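Local atomic coordinates of hypothetical protein Atu0120 (Agrobacterium tumefaciens, PDB entry 2I6H), a protein that is of unknown function but belongs to the bacterial DUF924 family, folds as an all-helical protein and carries bound calcium ions. Residues Asp44-Lys49 against Arg132-Leu137; Ala69-Asp74 against Asp108-Phe113; Leu89-Pro94 against Phe139-Asp144; Arg170-Val173 against Arg178-His181; His181-Gly184 against Glu189-Pro192. All blocks are in the same frame, centred on the assembly; numbering follows the deposited sequence.

Interaction 1 of 5, residues Asp44-Lys49 against Arg132-Leu137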
# COMPACT_ATOMS: atom_id res chain seq x y z
N ASP A 44 8.55 6.37 -3.37
CA ASP A 44 9.69 5.47 -3.52
C ASP A 44 10.49 5.38 -2.21
O ASP A 44 10.93 4.29 -1.78
CB ASP A 44 10.59 5.98 -4.63
CG ASP A 44 11.88 5.16 -4.76
OD1 ASP A 44 11.77 3.91 -4.79
OD2 ASP A 44 12.98 5.78 -4.80
N LYS A 45 10.64 6.52 -1.55
CA LYS A 45 11.37 6.55 -0.28
C LYS A 45 10.45 6.46 0.94
O LYS A 45 10.86 5.92 1.97
CB LYS A 45 12.27 7.78 -0.14
CG LYS A 45 13.31 8.00 -1.26
CD LYS A 45 14.19 6.78 -1.44
CE LYS A 45 15.39 7.06 -2.32
NZ LYS A 45 14.93 7.52 -3.65
N TRP A 46 9.23 7.00 0.84
CA TRP A 46 8.33 6.95 2.00
C TRP A 46 8.00 5.51 2.39
O TRP A 46 7.87 5.22 3.57
CB TRP A 46 6.99 7.68 1.75
CG TRP A 46 7.12 9.04 1.18
CD1 TRP A 46 8.21 9.87 1.23
CD2 TRP A 46 6.11 9.75 0.46
NE1 TRP A 46 7.93 11.03 0.60
CE2 TRP A 46 6.65 11.00 0.10
CE3 TRP A 46 4.80 9.44 0.08
CZ2 TRP A 46 5.93 11.96 -0.62
CZ3 TRP A 46 4.06 10.41 -0.65
CH2 TRP A 46 4.64 11.64 -0.99
N PHE A 47 7.85 4.63 1.40
CA PHE A 47 7.21 3.32 1.63
C PHE A 47 8.10 2.09 1.38
O PHE A 47 7.59 0.97 1.28
CB PHE A 47 5.91 3.19 0.80
CG PHE A 47 4.92 4.31 1.02
CD1 PHE A 47 4.47 4.66 2.30
CD2 PHE A 47 4.45 5.03 -0.06
CE1 PHE A 47 3.55 5.72 2.49
CE2 PHE A 47 3.54 6.08 0.11
CZ PHE A 47 3.08 6.42 1.41
N ASP A 48 9.40 2.29 1.23
CA ASP A 48 10.31 1.18 0.95
C ASP A 48 11.64 1.47 1.61
O ASP A 48 12.33 2.44 1.23
CB ASP A 48 10.47 1.02 -0.57
CG ASP A 48 11.62 0.13 -0.95
OD1 ASP A 48 11.75 -0.96 -0.35
OD2 ASP A 48 12.41 0.53 -1.84
N LYS A 49 12.01 0.63 2.57
CA LYS A 49 13.24 0.77 3.36
C LYS A 49 14.53 0.97 2.53
O LYS A 49 14.77 0.25 1.56
CB LYS A 49 13.36 -0.43 4.30
CG LYS A 49 14.49 -0.38 5.30
CD LYS A 49 14.60 -1.73 6.03
CE LYS A 49 16.01 -2.00 6.53
NZ LYS A 49 16.40 -1.08 7.65
N ARG A 132 -1.80 13.42 2.59
CA ARG A 132 -2.78 13.37 3.68
C ARG A 132 -2.52 12.27 4.71
O ARG A 132 -2.71 12.49 5.93
CB ARG A 132 -4.15 13.17 3.00
CG ARG A 132 -5.31 13.54 3.81
CD ARG A 132 -6.49 13.92 2.84
NE ARG A 132 -6.30 15.17 2.09
CZ ARG A 132 -6.94 15.48 0.96
NH1 ARG A 132 -7.80 14.62 0.43
NH2 ARG A 132 -6.74 16.63 0.34
N VAL A 133 -2.13 11.09 4.24
CA VAL A 133 -1.93 9.95 5.12
C VAL A 133 -0.92 10.23 6.27
O VAL A 133 -0.98 9.60 7.33
CB VAL A 133 -1.54 8.66 4.34
CG1 VAL A 133 -0.16 8.79 3.78
CG2 VAL A 133 -1.70 7.40 5.28
N PHE A 134 0.03 11.15 6.04
CA PHE A 134 0.99 11.48 7.12
C PHE A 134 0.40 12.10 8.39
O PHE A 134 1.01 12.02 9.48
CB PHE A 134 2.21 12.21 6.53
CG PHE A 134 2.87 11.38 5.48
CD1 PHE A 134 3.60 10.26 5.87
CD2 PHE A 134 2.62 11.60 4.10
CE1 PHE A 134 4.17 9.38 4.93
CE2 PHE A 134 3.19 10.71 3.12
CZ PHE A 134 3.96 9.61 3.56
N PHE A 135 -0.79 12.72 8.27
CA PHE A 135 -1.55 13.18 9.43
C PHE A 135 -2.27 12.01 10.13
O PHE A 135 -2.73 12.17 11.26
CB PHE A 135 -2.61 14.24 9.00
CG PHE A 135 -2.01 15.54 8.60
CD1 PHE A 135 -1.58 16.46 9.58
CD2 PHE A 135 -1.85 15.87 7.26
CE1 PHE A 135 -0.99 17.72 9.21
CE2 PHE A 135 -1.30 17.13 6.87
CZ PHE A 135 -0.86 18.05 7.87
N TYR A 136 -2.39 10.86 9.47
CA TYR A 136 -3.21 9.74 10.01
C TYR A 136 -2.34 8.63 10.59
O TYR A 136 -2.76 7.88 11.50
CB TYR A 136 -4.10 9.18 8.88
CG TYR A 136 -4.95 10.23 8.18
CD1 TYR A 136 -5.31 11.45 8.83
CD2 TYR A 136 -5.44 9.99 6.89
CE1 TYR A 136 -6.12 12.40 8.14
CE2 TYR A 136 -6.24 10.92 6.21
CZ TYR A 136 -6.58 12.11 6.84
OH TYR A 136 -7.37 13.03 6.17
N LEU A 137 -1.12 8.51 10.06
CA LEU A 137 -0.22 7.46 10.51
C LEU A 137 0.03 7.46 12.05
O LEU A 137 0.17 6.37 12.63
CB LEU A 137 1.11 7.47 9.72
CG LEU A 137 0.94 7.07 8.23
CD1 LEU A 137 2.27 7.26 7.51
CD2 LEU A 137 0.52 5.59 8.17
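The ring of F134 presents its edge to one face of the W46 indole, an edge-to-face (T-shaped) pair with planes at 85° and 5.2 Å between the centroids of the F134 ring and the six-membered ring of W46. F134 CZ sits over the rim of the indole and not over its middle, 3.6 Å from W46 CE3, while F134 CE2 reaches the neighbouring W46 CZ3. F47 closes the group: its CZ comes to 3.9 Å from F134 CZ at an oblique angle, and the same F47 CZ lies at the edge of the W46 indole, and W46 CB in turn lies over the centre of one F47 face. V133 CG1 rests on one face of F134, offset from the centre. W46 points its side chain beside the backbone N (chi1 -49°), which carries the indole to the side where F134 meets its face, and the two side chains cross at about a right angle. No hydrogen bond links the segments, so apolar and aromatic contact alone accounts for the 142 Å² buried. The indole nitrogen of W46 is satisfied by W38 O, and the W38 ring stacks on W46 and meets F134 edge-to-face. The cluster joins the end of the short helix 43-46 to the turn between helices 129-132 and 137-140, with L84 of helix 80-97 against F134 and L161 of the second subunit against F47.

Interaction 2 of 5, residues Ala69-Asp74 against Asp108-Phe113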
# COMPACT_ATOMS: atom_id res chain seq x y z
N ALA A 69 10.63 17.87 19.38
CA ALA A 69 10.48 17.07 20.61
C ALA A 69 10.65 17.94 21.87
O ALA A 69 10.10 17.60 22.90
CB ALA A 69 11.49 15.90 20.62
N ARG A 70 11.41 19.04 21.77
CA ARG A 70 11.61 19.94 22.91
C ARG A 70 10.48 20.97 23.01
O ARG A 70 10.51 21.88 23.85
CB ARG A 70 12.94 20.69 22.80
CG ARG A 70 14.15 19.88 23.21
CD ARG A 70 15.38 20.79 23.40
NE ARG A 70 15.61 21.64 22.22
CZ ARG A 70 16.37 21.31 21.16
NH1 ARG A 70 17.00 20.13 21.10
NH2 ARG A 70 16.50 22.18 20.15
N ARG A 71 9.50 20.85 22.12
CA ARG A 71 8.32 21.77 22.10
C ARG A 71 8.73 23.20 21.70
O ARG A 71 8.16 24.19 22.21
CB ARG A 71 7.53 21.74 23.44
CG ARG A 71 7.10 20.31 23.86
CD ARG A 71 6.19 19.68 22.78
NE ARG A 71 4.94 20.43 22.66
CZ ARG A 71 3.86 20.22 23.43
NH1 ARG A 71 3.86 19.25 24.35
NH2 ARG A 71 2.77 20.98 23.28
N GLU A 72 9.70 23.30 20.80
CA GLU A 72 10.14 24.61 20.29
C GLU A 72 9.40 25.00 19.02
O GLU A 72 9.44 26.19 18.61
CB GLU A 72 11.63 24.61 20.04
CG GLU A 72 12.40 24.55 21.37
CD GLU A 72 13.87 24.28 21.24
OE1 GLU A 72 14.39 24.10 20.11
OE2 GLU A 72 14.52 24.25 22.32
N LEU A 73 8.72 24.02 18.40
CA LEU A 73 8.09 24.25 17.10
C LEU A 73 6.57 24.13 17.12
O LEU A 73 5.96 23.88 16.06
CB LEU A 73 8.68 23.26 16.06
CG LEU A 73 10.22 23.32 15.96
CD1 LEU A 73 10.65 22.33 14.91
CD2 LEU A 73 10.67 24.78 15.61
N ASP A 74 5.94 24.31 18.30
CA ASP A 74 4.49 24.18 18.41
C ASP A 74 3.77 25.17 17.51
O ASP A 74 2.65 24.93 17.11
CB ASP A 74 3.96 24.41 19.85
CG ASP A 74 4.38 23.29 20.85
OD1 ASP A 74 5.32 22.51 20.59
OD2 ASP A 74 3.75 23.22 21.93
N ASP A 108 5.94 9.39 19.76
CA ASP A 108 4.64 9.02 19.19
C ASP A 108 3.47 9.72 19.91
O ASP A 108 2.55 10.20 19.23
CB ASP A 108 4.43 7.51 19.15
CG ASP A 108 5.23 6.82 18.02
OD1 ASP A 108 5.81 7.51 17.15
OD2 ASP A 108 5.24 5.57 17.98
N PRO A 109 3.47 9.74 21.26
CA PRO A 109 2.37 10.46 21.94
C PRO A 109 2.30 11.94 21.50
O PRO A 109 1.20 12.49 21.29
CB PRO A 109 2.73 10.35 23.44
CG PRO A 109 3.48 9.05 23.51
CD PRO A 109 4.35 9.04 22.24
N LEU A 110 3.46 12.57 21.33
CA LEU A 110 3.49 13.96 20.85
C LEU A 110 2.95 14.08 19.42
O LEU A 110 2.19 15.01 19.11
CB LEU A 110 4.91 14.55 20.93
CG LEU A 110 5.07 16.04 20.62
CD1 LEU A 110 4.09 16.92 21.48
CD2 LEU A 110 6.58 16.49 20.77
N ALA A 111 3.38 13.17 18.56
CA ALA A 111 2.89 13.16 17.15
C ALA A 111 1.36 13.05 17.11
O ALA A 111 0.72 13.79 16.35
CB ALA A 111 3.53 12.05 16.37
N ARG A 112 0.80 12.18 17.94
CA ARG A 112 -0.64 11.94 17.98
C ARG A 112 -1.37 13.18 18.46
O ARG A 112 -2.43 13.55 17.93
CB ARG A 112 -0.93 10.84 18.97
CG ARG A 112 -0.70 9.49 18.44
CD ARG A 112 -1.66 8.54 19.12
NE ARG A 112 -1.44 8.47 20.56
CZ ARG A 112 -0.34 7.99 21.13
NH1 ARG A 112 0.65 7.56 20.37
NH2 ARG A 112 -0.22 7.95 22.45
N PHE A 113 -0.81 13.82 19.50
CA PHE A 113 -1.38 15.02 20.08
C PHE A 113 -1.42 16.11 18.99
O PHE A 113 -2.46 16.80 18.76
CB PHE A 113 -0.50 15.47 21.26
CG PHE A 113 -0.87 16.81 21.81
CD1 PHE A 113 -2.05 16.97 22.54
CD2 PHE A 113 -0.10 17.91 21.53
CE1 PHE A 113 -2.41 18.25 23.04
CE2 PHE A 113 -0.44 19.19 22.02
CZ PHE A 113 -1.61 19.36 22.77
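L110 pushes its two methyl groups against the side chain of R71. CD1 lies over one face of the guanidinium, 3.7 Å from R71 NH1 and equally 3.7 Å from R71 CD. L110 CD2 also touches R71 CD, 3.8 Å away, and reaches the helix end at A69 CA, 3.9 Å away. F113, one helical turn further on, brings CE2 to 3.9 Å from R71 NH2; its ring plane is 50° from that of the guanidinium, an oblique approach. L110 and F113 both carry CG opposite the backbone N (chi1 -173° for L110), and both direct CB at the 69-74 segment, so that they face R71 from one side of helix 108-120.

R71 stands where helix 51-69 has ended: its phi is positive, and two bonds run back into the last turn, a Schellman motif. The chain of R71, bent at chi2 and chi3, doubles over toward helix 108-120.

D74 then fixes the guanidinium from the side. R71 NE donates to D74 OD1 at 3.0 Å, nearly straight at 165° and on the syn lone pair of that oxygen, and R71 NH2 reaches D74 OD2 at 2.8 Å, tilted from both planes. This two-nitrogen, side-on salt bridge limits rotation of the guanidinium whose face L110 touches. Further out, R70 grips E72 in the same side-on manner. F114 of helix 108-120 touches R71 and D74, and L90 of helix 80-97 lies against L110.

Interaction 3 of 5, residues Leu89-Pro94 against Phe139-Asp144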
# COMPACT_ATOMS: atom_id res chain seq x y z
N LEU A 89 8.60 14.94 11.18
CA LEU A 89 9.64 14.90 12.23
C LEU A 89 9.34 13.96 13.41
O LEU A 89 10.28 13.36 13.99
CB LEU A 89 9.81 16.30 12.79
CG LEU A 89 10.43 17.31 11.81
CD1 LEU A 89 10.43 18.66 12.49
CD2 LEU A 89 11.91 16.86 11.44
N LEU A 90 8.06 13.84 13.79
CA LEU A 90 7.72 13.18 15.07
C LEU A 90 7.16 11.76 14.91
O LEU A 90 7.22 10.97 15.87
CB LEU A 90 6.77 14.03 15.91
CG LEU A 90 7.38 15.37 16.35
CD1 LEU A 90 6.31 16.22 16.96
CD2 LEU A 90 8.58 15.15 17.33
N ASP A 91 6.68 11.44 13.71
CA ASP A 91 6.17 10.12 13.39
C ASP A 91 7.05 9.37 12.38
O ASP A 91 7.29 8.17 12.56
CB ASP A 91 4.72 10.24 12.85
CG ASP A 91 4.11 8.86 12.52
OD1 ASP A 91 3.70 8.12 13.46
OD2 ASP A 91 4.09 8.51 11.31
N GLN A 92 7.50 10.05 11.33
CA GLN A 92 8.31 9.38 10.31
C GLN A 92 9.80 9.29 10.64
O GLN A 92 10.39 8.19 10.64
CB GLN A 92 8.11 10.04 8.94
CG GLN A 92 6.70 9.85 8.42
CD GLN A 92 6.43 8.41 8.11
OE1 GLN A 92 6.99 7.86 7.17
NE2 GLN A 92 5.58 7.76 8.95
N PHE A 93 10.39 10.44 10.94
CA PHE A 93 11.84 10.52 11.28
C PHE A 93 12.33 9.40 12.24
O PHE A 93 13.33 8.73 11.95
CB PHE A 93 12.19 11.93 11.81
CG PHE A 93 13.67 12.12 12.06
CD1 PHE A 93 14.48 12.75 11.07
CD2 PHE A 93 14.27 11.67 13.25
CE1 PHE A 93 15.87 12.94 11.28
CE2 PHE A 93 15.65 11.85 13.48
CZ PHE A 93 16.47 12.49 12.48
N PRO A 94 11.63 9.18 13.38
CA PRO A 94 12.10 8.14 14.33
C PRO A 94 12.11 6.74 13.71
O PRO A 94 13.00 5.94 14.02
CB PRO A 94 11.04 8.18 15.46
CG PRO A 94 10.41 9.51 15.36
CD PRO A 94 10.41 9.84 13.87
N PHE A 139 -2.06 7.83 14.26
CA PHE A 139 -3.17 7.06 14.86
C PHE A 139 -2.95 5.55 14.64
O PHE A 139 -3.17 4.76 15.56
CB PHE A 139 -4.51 7.57 14.35
CG PHE A 139 -4.74 9.02 14.69
CD1 PHE A 139 -5.05 9.38 16.00
CD2 PHE A 139 -4.58 10.01 13.71
CE1 PHE A 139 -5.27 10.75 16.35
CE2 PHE A 139 -4.77 11.38 14.05
CZ PHE A 139 -5.12 11.74 15.37
N SER A 140 -2.46 5.17 13.45
CA SER A 140 -2.13 3.77 13.18
C SER A 140 -1.00 3.27 14.09
O SER A 140 -0.89 2.08 14.38
CB SER A 140 -1.72 3.61 11.72
OG SER A 140 -2.88 3.59 10.91
N HIS A 141 -0.14 4.19 14.52
CA HIS A 141 1.04 3.82 15.32
C HIS A 141 0.79 3.79 16.82
O HIS A 141 1.66 3.36 17.57
CB HIS A 141 2.23 4.75 14.98
CG HIS A 141 2.71 4.61 13.57
ND1 HIS A 141 3.27 5.65 12.86
CD2 HIS A 141 2.72 3.53 12.73
CE1 HIS A 141 3.58 5.23 11.64
NE2 HIS A 141 3.27 3.95 11.53
N ALA A 142 -0.40 4.19 17.24
CA ALA A 142 -0.73 4.22 18.68
C ALA A 142 -1.29 2.88 19.16
O ALA A 142 -2.12 2.24 18.48
CB ALA A 142 -1.73 5.36 18.96
N GLU A 143 -0.85 2.46 20.35
CA GLU A 143 -1.36 1.22 20.95
C GLU A 143 -2.61 1.53 21.77
O GLU A 143 -2.58 1.47 22.99
CB GLU A 143 -0.26 0.57 21.80
CG GLU A 143 0.91 0.12 20.96
CD GLU A 143 1.98 -0.64 21.75
OE1 GLU A 143 2.32 -0.26 22.92
OE2 GLU A 143 2.52 -1.62 21.19
N ASP A 144 -3.69 1.92 21.08
CA ASP A 144 -4.98 2.14 21.72
C ASP A 144 -6.06 2.12 20.68
O ASP A 144 -5.93 2.54 19.55
CB ASP A 144 -5.09 3.41 22.58
CG ASP A 144 -5.06 4.68 21.75
OD1 ASP A 144 -3.95 5.09 21.38
OD2 ASP A 144 -6.15 5.26 21.48
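The side chain of D91 leaves with CG opposite the backbone N (chi1 -179°), which extends the carboxylate from helix 80-97 toward H141, and H141 swings its ring beside its own backbone N to meet it. The two side chains cross at about a right angle, yet the flat groups end nearly coplanar, with 16° between the carboxylate and the imidazole. H141 ND1 donates to D91 OD1 over 2.6 Å, an almost straight bond of 168° that uses the syn lone pair and keeps the acceptor in the ring plane. H141 CE1 lies 3.3 Å from D91 OD2, so the carboxylate lies along one edge of the ring.

Q92 fixes the other oxygen. Its chain bends at chi2 and turns the amide toward the D91 carboxylate, and NE2 donates to D91 OD2 at 2.9 Å, on the anti side and out of the carboxylate plane. The same NE2 also approaches the edge of H141, 4.2 Å from CE1. Helix 80-97 has a wider pi-type turn at 89-92, on which both D91 and Q92 lie. Around the contact, whose centre lies about 3 Å from that of the chain, H141 O accepts from R182 and D91 O from R95.

With each carboxylate oxygen of D91 bonded, both rotation of the carboxylate and the ring orientation of H141 are constrained, and this histidine-carboxylate hydrogen bond fixes ND1 as a donor.

Interaction 4 of 5, residues Arg170-Val173 against Arg178-His181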
# COMPACT_ATOMS: atom_id res chain seq x y z
N ARG A 170 -5.10 -1.89 12.94
CA ARG A 170 -6.22 -1.98 13.90
C ARG A 170 -6.43 -3.41 14.37
O ARG A 170 -6.68 -3.65 15.55
CB ARG A 170 -7.51 -1.40 13.32
CG ARG A 170 -8.72 -1.54 14.28
CD ARG A 170 -9.94 -0.76 13.81
NE ARG A 170 -10.59 -1.36 12.64
CZ ARG A 170 -11.56 -2.25 12.71
NH1 ARG A 170 -11.99 -2.70 13.90
NH2 ARG A 170 -12.11 -2.71 11.59
N ASP A 171 -6.26 -4.38 13.46
CA ASP A 171 -6.49 -5.78 13.83
C ASP A 171 -5.53 -6.25 14.91
O ASP A 171 -5.95 -6.97 15.80
CB ASP A 171 -6.33 -6.68 12.62
CG ASP A 171 -7.52 -6.60 11.67
OD1 ASP A 171 -8.63 -6.14 12.07
OD2 ASP A 171 -7.34 -6.99 10.50
N ILE A 172 -4.25 -5.86 14.81
CA ILE A 172 -3.25 -6.25 15.80
C ILE A 172 -3.60 -5.67 17.18
O ILE A 172 -3.57 -6.39 18.19
CB ILE A 172 -1.82 -5.84 15.36
CG1 ILE A 172 -1.48 -6.43 13.98
CG2 ILE A 172 -0.78 -6.28 16.39
CD1 ILE A 172 -0.28 -5.74 13.32
N VAL A 173 -3.91 -4.38 17.21
CA VAL A 173 -4.23 -3.70 18.46
C VAL A 173 -5.54 -4.22 19.06
O VAL A 173 -5.63 -4.39 20.29
CB VAL A 173 -4.22 -2.17 18.30
CG1 VAL A 173 -4.72 -1.44 19.56
CG2 VAL A 173 -2.78 -1.70 17.99
N ARG A 178 -1.79 -3.99 21.82
CA ARG A 178 -0.46 -3.43 21.55
C ARG A 178 0.17 -4.16 20.36
O ARG A 178 -0.39 -5.16 19.86
CB ARG A 178 0.42 -3.60 22.80
CG ARG A 178 0.70 -5.07 23.15
CD ARG A 178 1.35 -5.20 24.55
NE ARG A 178 1.74 -6.58 24.84
CZ ARG A 178 2.37 -6.94 25.97
NH1 ARG A 178 2.64 -6.04 26.91
NH2 ARG A 178 2.73 -8.19 26.15
N PHE A 179 1.34 -3.69 19.93
CA PHE A 179 2.08 -4.33 18.84
C PHE A 179 3.12 -5.24 19.45
O PHE A 179 4.12 -4.75 20.00
CB PHE A 179 2.74 -3.26 17.96
CG PHE A 179 1.76 -2.44 17.19
CD1 PHE A 179 1.08 -2.99 16.10
CD2 PHE A 179 1.51 -1.13 17.57
CE1 PHE A 179 0.13 -2.20 15.39
CE2 PHE A 179 0.58 -0.34 16.87
CZ PHE A 179 -0.10 -0.86 15.79
N PRO A 180 2.89 -6.56 19.38
CA PRO A 180 3.83 -7.51 19.96
C PRO A 180 5.22 -7.42 19.39
O PRO A 180 6.16 -7.76 20.11
CB PRO A 180 3.20 -8.88 19.61
CG PRO A 180 1.77 -8.58 19.56
CD PRO A 180 1.73 -7.26 18.81
N HIS A 181 5.36 -6.98 18.12
CA HIS A 181 6.70 -6.79 17.55
C HIS A 181 7.57 -5.81 18.37
O HIS A 181 8.80 -5.85 18.25
CB HIS A 181 6.63 -6.35 16.07
CG HIS A 181 6.46 -7.49 15.10
ND1 HIS A 181 7.47 -8.41 14.84
CD2 HIS A 181 5.41 -7.86 14.32
CE1 HIS A 181 7.05 -9.28 13.95
NE2 HIS A 181 5.80 -8.98 13.62
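V173 and F179 meet with a methyl over a ring. V173 CG2 lies 3.9 Å from the centroid of the F179 ring and 24° off the ring normal, a CH-pi contact in which the methyl is offset toward the rim and comes closest to F179 CZ, at 3.6 Å. V173 has CG1 anti to its backbone N (chi1 173°), leaving CG2 on the N side, where it reaches the ring; the two side chains cross obliquely.

I172 approaches the same ring from elsewhere. It crosses F179 at about a right angle, and its CG2 is 3.8 Å from F179 CD1 in an oblique approach, while I172 CB and CD1 both lie 4.1 Å from F179 CE1. The CG2 methyl does more than one job: it also packs 3.6 Å from P180 CD and lies 3.7 Å from the carbonyl R178 O. One branch of isoleucine thus touches three consecutive residues of the returning chain, while valine supplies the cover of the phenyl face.

No hydrogen bond joins the segments; the 241 Å² buried comes with apolar side-chain contacts and the methyl packing on R178 O. R178 NE forms a salt bridge with E194, and F179 N donates to E143 OE2. Y197 of helix 192-199 touches I172 and P180, and Q148 of helix 145-155 touches V173 and F179.

The geometry is that of a helix end followed by a chain reversal, in which the chain leaving helix 160-176 folds back so that F179 and P180 pack on that helix's last turns.

Interaction 5 of 5, residues His181-Gly184 against Glu189-Pro192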
# COMPACT_ATOMS: atom_id res chain seq x y z
N HIS A 181 5.36 -6.98 18.12
CA HIS A 181 6.70 -6.79 17.55
C HIS A 181 7.57 -5.81 18.37
O HIS A 181 8.80 -5.85 18.25
CB HIS A 181 6.63 -6.35 16.07
CG HIS A 181 6.46 -7.49 15.10
ND1 HIS A 181 7.47 -8.41 14.84
CD2 HIS A 181 5.41 -7.86 14.32
CE1 HIS A 181 7.05 -9.28 13.95
NE2 HIS A 181 5.80 -8.98 13.62
N ARG A 182 6.95 -4.95 19.19
CA ARG A 182 7.71 -3.97 19.98
C ARG A 182 8.21 -4.52 21.33
O ARG A 182 8.93 -3.82 22.05
CB ARG A 182 6.85 -2.74 20.27
CG ARG A 182 6.36 -2.04 19.01
CD ARG A 182 5.59 -0.78 19.39
NE ARG A 182 4.99 -0.15 18.22
CZ ARG A 182 4.33 1.01 18.28
NH1 ARG A 182 4.21 1.64 19.45
NH2 ARG A 182 3.81 1.57 17.18
N ASN A 183 7.75 -5.71 21.69
CA ASN A 183 7.96 -6.26 23.06
C ASN A 183 9.42 -6.35 23.45
O ASN A 183 9.79 -5.98 24.58
CB ASN A 183 7.28 -7.63 23.22
CG ASN A 183 5.79 -7.54 23.23
OD1 ASN A 183 5.23 -6.43 23.23
ND2 ASN A 183 5.12 -8.70 23.26
N GLY A 184 10.27 -6.80 22.52
CA GLY A 184 11.70 -6.94 22.82
C GLY A 184 12.32 -5.59 23.13
O GLY A 184 13.02 -5.41 24.14
N GLU A 189 6.84 -8.42 28.59
CA GLU A 189 6.69 -9.86 28.58
C GLU A 189 5.68 -10.28 27.52
O GLU A 189 4.53 -9.86 27.54
CB GLU A 189 6.25 -10.35 29.97
CG GLU A 189 7.24 -10.04 31.09
CD GLU A 189 6.82 -10.66 32.41
OE1 GLU A 189 6.73 -11.91 32.48
OE2 GLU A 189 6.59 -9.90 33.38
N THR A 190 6.14 -11.11 26.60
CA THR A 190 5.38 -11.59 25.48
C THR A 190 4.46 -12.70 25.96
O THR A 190 4.90 -13.61 26.66
CB THR A 190 6.37 -12.09 24.41
OG1 THR A 190 7.05 -10.96 23.86
CG2 THR A 190 5.68 -12.84 23.30
N THR A 191 3.17 -12.59 25.63
CA THR A 191 2.21 -13.62 26.09
C THR A 191 2.27 -14.83 25.17
O THR A 191 2.83 -14.74 24.08
CB THR A 191 0.77 -13.10 26.12
OG1 THR A 191 0.31 -12.95 24.77
CG2 THR A 191 0.63 -11.80 26.91
N PRO A 192 1.72 -15.98 25.62
CA PRO A 192 1.68 -17.17 24.74
C PRO A 192 1.07 -16.90 23.36
O PRO A 192 1.63 -17.32 22.35
CB PRO A 192 0.80 -18.17 25.53
CG PRO A 192 1.05 -17.79 26.99
CD PRO A 192 1.21 -16.27 26.98
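A single hydrogen bond spans the two segments: N183 ND2 donates to T190 OG1 over 3.0 Å, with an N-H...acceptor angle of 157° and the hydroxyl oxygen lying 11° out of the amide plane of N183. N183 points its CB at the 189-192 segment and keeps CG beside the backbone N (chi1 -70°), which places the amide nitrogen against the threonine. The T190 hydroxyl, beside the backbone N, is the branch that meets the amide.

Van der Waals contact around this bond is modest. N183 CB lies 3.4 Å from T190 OG1, and N183 ND2 is 3.7 Å from T190 CA, so the threonine meets the asparagine with its oxygen and the backbone carbon beside it. The two segments bury 101 Å² in all.

The amide is held by further polar partners. N183 OD1 accepts from R188 NE, and N183 ND2 also donates to E194 OE1, the same oxygen that receives T191 N. T191 sits at the N-cap of helix 192-199, its side chain capping a backbone N of that helix.

With R188 on its oxygen and both T190 and E194 on its nitrogen, the buried N183 amide has both ends engaged. The roles of OD1 as acceptor and ND2 as donor set which way round the amide lies. Being also tied to E194 OE1, it links the weakly bonded helix 183-186 to the start of helix 192-199.

Overall arrangement
Interaction 3 lies near the chain's centre and touches the other four. Interaction 1 meets it through L137 CB and D91 OD2, 3.5 Å apart, and interaction 2 through A111 CB and L90 CB, 3.8 Å apart; both centres are about 11 Å from that of interaction 3. Toward the C-terminus, E143 OE2 lies 2.7 Å from F179 N, joining interactions 3 and 4, while H141 O and R182 NH2, 2.8 Å apart, join 3 to 5. Interactions 4 and 5 share H181, with R178 NH2 2.8 Å from E189 O. Calcium ions are remote: about 12 Å from the W46 side chain and 10 Å from that of I172.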